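Local coordinates for GTPase activator-like protein (Chaetomium thermophilum, PDB 6SSH) that probably activates GTP hydrolysis by a small GTPase, the part seen here being the Rap/ran-GAP domain of a longer TSC2-like protein, at residues I10-I20 and P114-S122; V75-P83 and K95-I106. All coordinates share one frame; numbering follows the deposited sequence. Where two conformers were deposited one is given.

Interaction 1 of 2, residues I10-I20 and P114-S122. With EDO (1,2-ethanediol), chain D; EDO (1,2-ethanediol), chain G.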
# COMPACT_ATOMS: atom_id res chain seq x y z
N ILE A 10 8.46 -1.75 -3.61
CA ILE A 10 9.28 -2.59 -4.49
C ILE A 10 10.59 -1.89 -4.80
O ILE A 10 10.58 -0.78 -5.35
CB ILE A 10 8.57 -2.97 -5.78
CG1 ILE A 10 7.17 -3.52 -5.50
CG2 ILE A 10 9.45 -3.93 -6.54
CD1 ILE A 10 6.41 -3.93 -6.74
N LYS A 11 11.71 -2.49 -4.42
CA LYS A 11 13.04 -1.92 -4.60
C LYS A 11 13.54 -2.17 -6.02
O LYS A 11 13.14 -3.12 -6.67
CB LYS A 11 14.00 -2.52 -3.54
CG LYS A 11 15.36 -1.86 -3.39
CD LYS A 11 16.15 -2.47 -2.19
CE LYS A 11 16.00 -3.98 -2.06
NZ LYS A 11 17.17 -4.62 -1.38
N GLU A 12 14.51 -1.37 -6.44
CA GLU A 12 15.13 -1.51 -7.75
C GLU A 12 15.52 -2.95 -8.06
O GLU A 12 16.18 -3.60 -7.23
CB GLU A 12 16.38 -0.64 -7.80
CG GLU A 12 17.05 -0.64 -9.18
CD GLU A 12 18.05 0.49 -9.33
OE1 GLU A 12 19.08 0.47 -8.64
OE2 GLU A 12 17.78 1.40 -10.16
N GLY A 13 15.11 -3.47 -9.22
CA GLY A 13 15.49 -4.79 -9.64
C GLY A 13 14.59 -5.93 -9.20
O GLY A 13 14.72 -7.03 -9.70
N GLN A 14 13.72 -5.72 -8.21
CA GLN A 14 12.92 -6.81 -7.68
C GLN A 14 11.75 -7.17 -8.55
O GLN A 14 11.18 -6.28 -9.24
CB GLN A 14 12.38 -6.45 -6.28
CG GLN A 14 13.47 -6.27 -5.24
CD GLN A 14 12.94 -5.94 -3.86
OE1 GLN A 14 11.90 -5.30 -3.67
NE2 GLN A 14 13.64 -6.48 -2.88
N THR A 15 11.44 -8.46 -8.59
CA THR A 15 10.41 -9.00 -9.46
C THR A 15 9.47 -9.96 -8.77
O THR A 15 8.39 -10.20 -9.28
CB THR A 15 11.04 -9.74 -10.68
OG1 THR A 15 11.85 -10.79 -10.22
CG2 THR A 15 11.87 -8.77 -11.54
N HIS A 16 9.88 -10.50 -7.61
CA HIS A 16 9.15 -11.62 -6.99
C HIS A 16 8.65 -11.26 -5.62
O HIS A 16 9.29 -10.53 -4.87
CB HIS A 16 10.08 -12.86 -6.86
CG HIS A 16 9.39 -14.12 -6.43
ND1 HIS A 16 9.15 -14.45 -5.10
CD2 HIS A 16 8.96 -15.18 -7.16
CE1 HIS A 16 8.56 -15.63 -5.05
NE2 HIS A 16 8.45 -16.11 -6.28
N GLU A 17 7.47 -11.77 -5.28
CA GLU A 17 6.82 -11.45 -4.00
C GLU A 17 7.73 -11.62 -2.80
O GLU A 17 7.72 -10.75 -1.92
CB GLU A 17 5.63 -12.38 -3.87
CG GLU A 17 5.04 -12.67 -2.54
CD GLU A 17 3.76 -13.49 -2.82
OE1 GLU A 17 3.78 -14.65 -3.32
OE2 GLU A 17 2.78 -12.86 -2.70
N THR A 18 8.44 -12.72 -2.67
CA THR A 18 9.13 -13.03 -1.43
C THR A 18 10.20 -11.99 -1.14
O THR A 18 10.29 -11.45 -0.04
CB THR A 18 9.67 -14.48 -1.48
OG1 THR A 18 8.59 -15.33 -1.88
CG2 THR A 18 10.16 -14.92 -0.13
N GLU A 19 11.01 -11.65 -2.14
CA GLU A 19 12.04 -10.65 -1.92
C GLU A 19 11.47 -9.25 -1.64
O GLU A 19 12.03 -8.42 -0.88
CB GLU A 19 13.02 -10.65 -3.09
CG GLU A 19 12.39 -10.14 -4.39
CD GLU A 19 13.29 -10.26 -5.61
OE1 GLU A 19 14.53 -10.43 -5.43
OE2 GLU A 19 12.72 -10.16 -6.73
N ILE A 20 10.35 -8.93 -2.28
CA ILE A 20 9.70 -7.64 -2.05
C ILE A 20 9.17 -7.52 -0.60
O ILE A 20 9.35 -6.52 0.08
CB ILE A 20 8.54 -7.45 -3.08
CG1 ILE A 20 9.10 -7.26 -4.52
CG2 ILE A 20 7.63 -6.28 -2.70
CD1 ILE A 20 8.04 -7.46 -5.57
N PRO A 114 8.01 -2.67 -15.36
CA PRO A 114 6.56 -2.53 -15.27
C PRO A 114 6.02 -3.46 -14.19
O PRO A 114 6.47 -4.61 -14.04
CB PRO A 114 6.07 -2.99 -16.65
CG PRO A 114 7.22 -2.80 -17.52
CD PRO A 114 8.43 -3.13 -16.70
N PHE A 115 5.05 -2.96 -13.44
CA PHE A 115 4.48 -3.81 -12.39
C PHE A 115 3.64 -4.93 -12.98
O PHE A 115 2.77 -4.65 -13.83
CB PHE A 115 3.59 -2.98 -11.46
CG PHE A 115 2.94 -3.81 -10.39
CD1 PHE A 115 3.67 -4.39 -9.36
CD2 PHE A 115 1.58 -4.08 -10.43
CE1 PHE A 115 3.07 -5.20 -8.41
CE2 PHE A 115 1.01 -4.88 -9.46
CZ PHE A 115 1.75 -5.44 -8.47
N ARG A 116 3.90 -6.16 -12.58
CA ARG A 116 3.15 -7.31 -13.09
C ARG A 116 1.96 -7.58 -12.18
O ARG A 116 2.12 -7.68 -10.94
CB ARG A 116 4.03 -8.55 -13.15
CG ARG A 116 5.24 -8.37 -14.03
CD ARG A 116 4.84 -7.84 -15.38
NE ARG A 116 5.97 -7.62 -16.28
CZ ARG A 116 5.84 -7.11 -17.50
NH1 ARG A 116 4.64 -6.78 -17.94
NH2 ARG A 116 6.91 -6.95 -18.27
N PHE A 117 0.79 -7.77 -12.76
CA PHE A 117 -0.43 -7.91 -11.98
C PHE A 117 -0.40 -9.16 -11.11
O PHE A 117 -1.02 -9.17 -10.05
CB PHE A 117 -1.64 -7.95 -12.95
CG PHE A 117 -2.95 -7.93 -12.24
CD1 PHE A 117 -3.42 -6.78 -11.63
CD2 PHE A 117 -3.74 -9.07 -12.21
CE1 PHE A 117 -4.63 -6.76 -10.96
CE2 PHE A 117 -4.97 -9.06 -11.55
CZ PHE A 117 -5.41 -7.91 -10.92
N ASP A 118 0.36 -10.18 -11.50
CA ASP A 118 0.41 -11.44 -10.80
C ASP A 118 1.58 -11.53 -9.79
O ASP A 118 1.90 -12.61 -9.32
CB ASP A 118 0.45 -12.62 -11.79
CG ASP A 118 1.69 -12.64 -12.62
OD1 ASP A 118 2.47 -11.67 -12.61
OD2 ASP A 118 1.89 -13.64 -13.35
N THR A 119 2.15 -10.37 -9.44
CA THR A 119 3.29 -10.31 -8.50
C THR A 119 2.99 -10.90 -7.14
O THR A 119 3.88 -11.50 -6.55
CB THR A 119 3.86 -8.90 -8.38
OG1 THR A 119 4.28 -8.45 -9.66
CG2 THR A 119 5.07 -8.86 -7.45
N PHE A 120 1.75 -10.76 -6.64
CA PHE A 120 1.44 -11.12 -5.27
C PHE A 120 0.20 -12.01 -5.32
O PHE A 120 -0.92 -11.59 -4.98
CB PHE A 120 1.11 -9.87 -4.43
CG PHE A 120 2.17 -8.82 -4.45
CD1 PHE A 120 3.38 -8.99 -3.76
CD2 PHE A 120 1.97 -7.65 -5.09
CE1 PHE A 120 4.33 -7.97 -3.80
CE2 PHE A 120 2.91 -6.63 -5.12
CZ PHE A 120 4.09 -6.82 -4.49
N PRO A 121 0.36 -13.25 -5.76
CA PRO A 121 -0.82 -14.08 -6.03
C PRO A 121 -1.76 -14.24 -4.83
O PRO A 121 -1.41 -14.57 -3.72
CB PRO A 121 -0.23 -15.44 -6.48
CG PRO A 121 1.23 -15.36 -6.20
CD PRO A 121 1.63 -13.93 -6.05
N SER A 122 -3.02 -13.93 -5.09
CA SER A 122 -4.05 -14.05 -4.10
C SER A 122 -5.35 -13.91 -4.83
O SER A 122 -5.53 -12.94 -5.58
CB SER A 122 -4.01 -12.94 -3.07
OG SER A 122 -5.15 -13.11 -2.24
C1 EDO D . 8.12 -5.51 -10.75
O1 EDO D . 9.29 -6.16 -11.22
C2 EDO D . 7.29 -6.57 -10.09
O2 EDO D . 5.96 -6.48 -10.54
C1 EDO G . 14.86 -10.90 -8.64
O1 EDO G . 15.62 -10.03 -9.50
C2 EDO G . 15.40 -12.34 -8.52
O2 EDO G . 16.49 -12.45 -7.58
O HOH W 1 5.97 -13.01 -7.46

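Interaction 2 of 2, residues V75-P83 and K95-I106. With EDO (1,2-ethanediol), chain E; EDO (1,2-ethanediol), chain B.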
# COMPACT_ATOMS: atom_id res chain seq x y z
N VAL A 75 -6.84 1.42 8.17
CA VAL A 75 -5.58 0.94 8.71
C VAL A 75 -4.77 0.46 7.52
O VAL A 75 -5.25 -0.39 6.74
CB VAL A 75 -5.78 -0.20 9.69
CG1 VAL A 75 -4.43 -0.75 10.17
CG2 VAL A 75 -6.59 0.27 10.88
N PHE A 76 -3.57 1.01 7.36
CA PHE A 76 -2.67 0.55 6.30
C PHE A 76 -1.82 -0.61 6.81
O PHE A 76 -1.42 -0.65 8.00
CB PHE A 76 -1.79 1.70 5.79
CG PHE A 76 -2.62 2.77 5.10
CD1 PHE A 76 -2.98 3.91 5.79
CD2 PHE A 76 -3.11 2.57 3.80
CE1 PHE A 76 -3.77 4.90 5.17
CE2 PHE A 76 -3.88 3.54 3.19
CZ PHE A 76 -4.21 4.69 3.90
N HIS A 77 -1.59 -1.56 5.92
CA HIS A 77 -0.74 -2.72 6.19
C HIS A 77 0.52 -2.51 5.41
O HIS A 77 0.57 -2.82 4.21
CB HIS A 77 -1.39 -4.02 5.80
CG HIS A 77 -2.62 -4.37 6.55
ND1 HIS A 77 -3.60 -5.18 6.01
CD2 HIS A 77 -2.97 -4.15 7.84
CE1 HIS A 77 -4.52 -5.42 6.93
NE2 HIS A 77 -4.16 -4.81 8.07
N VAL A 78 1.52 -1.92 6.02
CA VAL A 78 2.71 -1.40 5.34
C VAL A 78 3.82 -2.45 5.49
O VAL A 78 4.36 -2.62 6.58
CB VAL A 78 3.16 -0.07 5.89
CG1 VAL A 78 4.32 0.47 5.08
CG2 VAL A 78 1.96 0.94 5.90
N THR A 79 4.16 -3.15 4.44
CA THR A 79 5.08 -4.29 4.57
C THR A 79 6.43 -3.83 5.08
O THR A 79 7.04 -4.56 5.84
CB THR A 79 5.13 -5.13 3.31
OG1 THR A 79 5.52 -4.31 2.20
CG2 THR A 79 3.79 -5.78 3.04
N THR A 80 6.91 -2.63 4.75
CA THR A 80 8.19 -2.16 5.24
C THR A 80 8.14 -1.83 6.76
O THR A 80 9.19 -1.72 7.38
CB THR A 80 8.73 -0.95 4.50
OG1 THR A 80 7.74 0.11 4.54
CG2 THR A 80 9.06 -1.27 3.02
N GLN A 81 6.93 -1.67 7.34
CA GLN A 81 6.79 -1.47 8.81
C GLN A 81 6.88 -2.79 9.57
O GLN A 81 6.93 -2.79 10.81
CB GLN A 81 5.45 -0.77 9.14
CG GLN A 81 5.38 0.68 8.72
CD GLN A 81 6.33 1.61 9.44
OE1 GLN A 81 7.04 2.36 8.85
NE2 GLN A 81 6.36 1.54 10.77
N MET A 82 6.76 -3.90 8.87
CA MET A 82 6.68 -5.23 9.48
C MET A 82 8.06 -5.84 9.54
O MET A 82 8.82 -5.73 8.59
CB MET A 82 5.74 -6.12 8.67
CG MET A 82 4.33 -5.56 8.52
SD MET A 82 3.41 -6.55 7.34
CE MET A 82 1.89 -5.54 7.16
N PRO A 83 8.40 -6.51 10.66
CA PRO A 83 9.75 -7.08 10.78
C PRO A 83 9.97 -8.22 9.79
O PRO A 83 9.07 -8.97 9.45
CB PRO A 83 9.80 -7.60 12.23
CG PRO A 83 8.44 -7.63 12.68
CD PRO A 83 7.56 -6.76 11.86
N LYS A 95 3.81 -11.29 6.71
CA LYS A 95 3.43 -10.08 5.94
C LYS A 95 2.40 -10.44 4.90
O LYS A 95 1.42 -9.68 4.71
CB LYS A 95 4.63 -9.48 5.26
CG LYS A 95 5.78 -9.17 6.22
CD LYS A 95 6.76 -8.17 5.62
CE LYS A 95 8.08 -8.06 6.41
NZ LYS A 95 8.91 -6.93 5.95
N LYS A 96 2.54 -11.55 4.20
CA LYS A 96 1.61 -11.97 3.15
C LYS A 96 0.22 -12.12 3.67
O LYS A 96 -0.78 -11.88 2.94
CB LYS A 96 2.09 -13.23 2.42
CG LYS A 96 1.31 -13.75 1.28
CD LYS A 96 1.15 -12.76 0.14
CE LYS A 96 0.21 -13.21 -0.97
NZ LYS A 96 0.74 -14.34 -1.74
N ARG A 97 0.06 -12.54 4.94
CA ARG A 97 -1.27 -12.79 5.47
C ARG A 97 -2.08 -11.49 5.49
O ARG A 97 -3.34 -11.59 5.42
CB ARG A 97 -1.25 -13.43 6.85
CG ARG A 97 -0.97 -12.44 8.01
CD ARG A 97 -0.88 -13.22 9.33
NE ARG A 97 -1.21 -12.39 10.49
CZ ARG A 97 -0.35 -11.66 11.13
NH1 ARG A 97 -0.76 -10.98 12.17
NH2 ARG A 97 0.91 -11.50 10.75
N HIS A 98 -1.43 -10.36 5.59
CA HIS A 98 -2.15 -9.09 5.53
C HIS A 98 -2.46 -8.70 4.10
O HIS A 98 -3.62 -8.61 3.73
CB HIS A 98 -1.38 -7.98 6.23
CG HIS A 98 -1.08 -8.29 7.64
ND1 HIS A 98 -2.08 -8.38 8.58
CD2 HIS A 98 0.09 -8.45 8.28
CE1 HIS A 98 -1.50 -8.66 9.75
NE2 HIS A 98 -0.20 -8.72 9.59
N ILE A 99 -1.43 -8.53 3.28
CA ILE A 99 -1.68 -8.02 1.92
C ILE A 99 -2.41 -9.05 1.07
O ILE A 99 -3.23 -8.62 0.23
CB ILE A 99 -0.41 -7.45 1.27
CG1 ILE A 99 0.57 -8.58 1.06
CG2 ILE A 99 0.13 -6.25 2.12
CD1 ILE A 99 0.76 -8.89 -0.34
N GLY A 100 -2.26 -10.32 1.30
CA GLY A 100 -2.98 -11.33 0.52
C GLY A 100 -4.44 -11.41 0.85
O GLY A 100 -5.22 -11.94 0.06
N ASN A 101 -4.84 -10.81 1.97
CA ASN A 101 -6.25 -10.78 2.39
C ASN A 101 -6.85 -9.38 2.26
O ASN A 101 -7.96 -9.19 2.73
CB ASN A 101 -6.38 -11.35 3.81
CG ASN A 101 -6.30 -12.84 3.78
OD1 ASN A 101 -7.16 -13.53 3.23
ND2 ASN A 101 -5.20 -13.35 4.32
N ASP A 102 -6.10 -8.46 1.66
CA ASP A 102 -6.60 -7.09 1.42
C ASP A 102 -7.05 -6.99 -0.00
O ASP A 102 -6.32 -7.27 -0.95
CB ASP A 102 -5.48 -6.12 1.67
CG ASP A 102 -5.09 -6.00 3.16
OD1 ASP A 102 -5.90 -6.37 4.02
OD2 ASP A 102 -3.98 -5.47 3.40
N PHE A 103 -8.28 -6.52 -0.18
CA PHE A 103 -8.83 -6.36 -1.53
C PHE A 103 -7.99 -5.35 -2.31
O PHE A 103 -7.84 -5.48 -3.53
CB PHE A 103 -10.30 -5.93 -1.46
CG PHE A 103 -11.25 -6.98 -0.89
CD1 PHE A 103 -11.07 -8.33 -1.12
CD2 PHE A 103 -12.35 -6.56 -0.13
CE1 PHE A 103 -12.00 -9.28 -0.59
CE2 PHE A 103 -13.30 -7.47 0.36
CZ PHE A 103 -13.09 -8.83 0.16
N VAL A 104 -7.57 -4.29 -1.66
CA VAL A 104 -6.87 -3.16 -2.26
C VAL A 104 -5.47 -3.06 -1.68
O VAL A 104 -5.31 -3.09 -0.46
CB VAL A 104 -7.63 -1.85 -1.97
CG1 VAL A 104 -6.94 -0.69 -2.62
CG2 VAL A 104 -9.09 -1.99 -2.44
N ASN A 105 -4.47 -2.90 -2.56
CA ASN A 105 -3.08 -2.68 -2.19
C ASN A 105 -2.48 -1.55 -2.99
O ASN A 105 -2.68 -1.51 -4.20
CB ASN A 105 -2.23 -3.99 -2.39
CG ASN A 105 -2.54 -5.03 -1.36
OD1 ASN A 105 -2.11 -4.91 -0.23
ND2 ASN A 105 -3.27 -6.00 -1.72
N ILE A 106 -1.77 -0.71 -2.32
CA ILE A 106 -0.97 0.37 -2.90
C ILE A 106 0.42 -0.16 -3.12
O ILE A 106 1.01 -0.77 -2.17
CB ILE A 106 -0.95 1.58 -1.97
CG1 ILE A 106 -2.36 2.11 -1.79
CG2 ILE A 106 0.02 2.66 -2.47
CD1 ILE A 106 -2.52 3.03 -0.59
C1 EDO E . 8.92 4.93 10.74
O1 EDO E . 8.11 4.65 9.57
C2 EDO E . 8.40 4.50 12.13
O2 EDO E . 8.22 3.08 12.26
C1 EDO B . 9.11 -1.53 13.29
O1 EDO B . 8.80 -2.07 14.60
C2 EDO B . 8.15 -0.40 12.92
O2 EDO B . 6.82 -0.85 12.80

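Interaction 1 of 2, residues I10-I20 and P114-S122
Glu-17 lies along the backbone of Thr-119 to Pro-121, and its contacts can be followed outward. Its CB sits 3.3 Å from Thr-119 O and lies near Phe-120 CD1. With CG roughly anti to the backbone N (chi1 158°) and the chain extended beyond it, the carboxylate is carried to Pro-121: CD approaches the proline CD, OE1 lies 3.5 Å from the same Pro-121 CD, and OE2 lies 3.4 Å from Phe-120 CA. OE2 also forms a salt bridge with Lys-96, so the charge is paired beside an apolar surface. A water joins the two backbones, accepting from Glu-17 N at 2.9 Å and donating to Thr-119 O at 2.7 Å.

Deeper in, Ile-20 divides its branches: CG2 meets the edge of the Phe-120 ring at CE1 (3.9 Å), while CD1 touches Thr-119 CG2, a methyl that itself covers one face of that ring. Ile-10 CD1 reaches Phe-115 CD1 at 3.8 Å, the two side chains crossing nearly at right angles. The helix that makes this contact has a capping bond from Thr-18 N to His-16 ND1 and starts at a capping box of His-16 and Glu-19, with Glu-19 OE2 accepting from His-16 N.

Interaction 2 of 2, residues V75-P83 and K95-I106
The two backbones run in opposite senses where they come closest, with CA atoms 6.6 Å apart at His-77 and His-98 and 6.2 Å apart at Thr-79 and Lys-95. This is the packing of a beta-alpha-beta crossover: strand 73-78 leads through helix 93-99 to the parallel strand 104-109, and strand 2-10 lies between the two strands. Asn-101, in the turn that follows the helix, is probably the counterpart of the asparagine thumb of Rap GAPs; its ND2 makes a nearly straight bond to Arg-97 O at 2.8 Å.

His-77 points from its strand toward the 95-106 segment, and with CG anti to the carbonyl carbon (chi1 -64°) its ring reaches both Asp-102 and His-98. ND1 of His-77 donates to Asp-102 OD2 at 2.7 Å; OD2 accepts with its syn lone pair, the N-H...O angle being 155°, and the ring and carboxylate planes are only 19° apart. Both groups have further partners, His-77 NE2 on Gln-51 O and Asp-102 OD1 on Lys-4, which fix the ring and the carboxylate at both ends. Over one face of the His-77 ring, His-98 CB makes a CH-pi contact 4.0 Å from the centroid. The Met-82 methyl CE approaches the His-98 ring obliquely, 3.6 Å from CD2, and its SD lies beside CB and CG of Lys-95.

Elsewhere, Phe-76 CE2 meets Ile-106 CD1, both side chains also touching strand 2-10, and the CG2 methyls of Thr-79 and Ile-99 are in contact.

Lys-95 runs extended past Met-82 in the opposite direction, burying its aliphatic part and delivering its ammonium to backbone oxygens. Its strongest partner, Leu-21 O, lies outside the two segments. Across the contact Lys-95 NZ donates to Met-82 O at 2.9 Å and to Thr-79 O at 3.0 Å, a carbonyl that Met-82 N approaches from the opposite face of its plane.

The centres of the two interactions are 14 Å apart, and along the chain the order is 10-20, 75-83, 95-106, 114-122, so interaction 2 falls within the span that interaction 1 brackets. Both build on the parallel strands 73-78, 2-10 and 104-109, neighbours in the mixed sheet: segments 10-20 and 114-122 follow strands 2-10 and 104-109, whereas interaction 2 packs helix 93-99 with its flanking strands. Besides the Glu-17 to Lys-96 salt bridge, Ser-122 OG probably bonds Gly-100 O, and Ile-99 packs on Phe-120. The two contacts therefore meet along helix 93-99 and the turn after it, so the turn carrying the probable thumb Asn-101 is bordered by both.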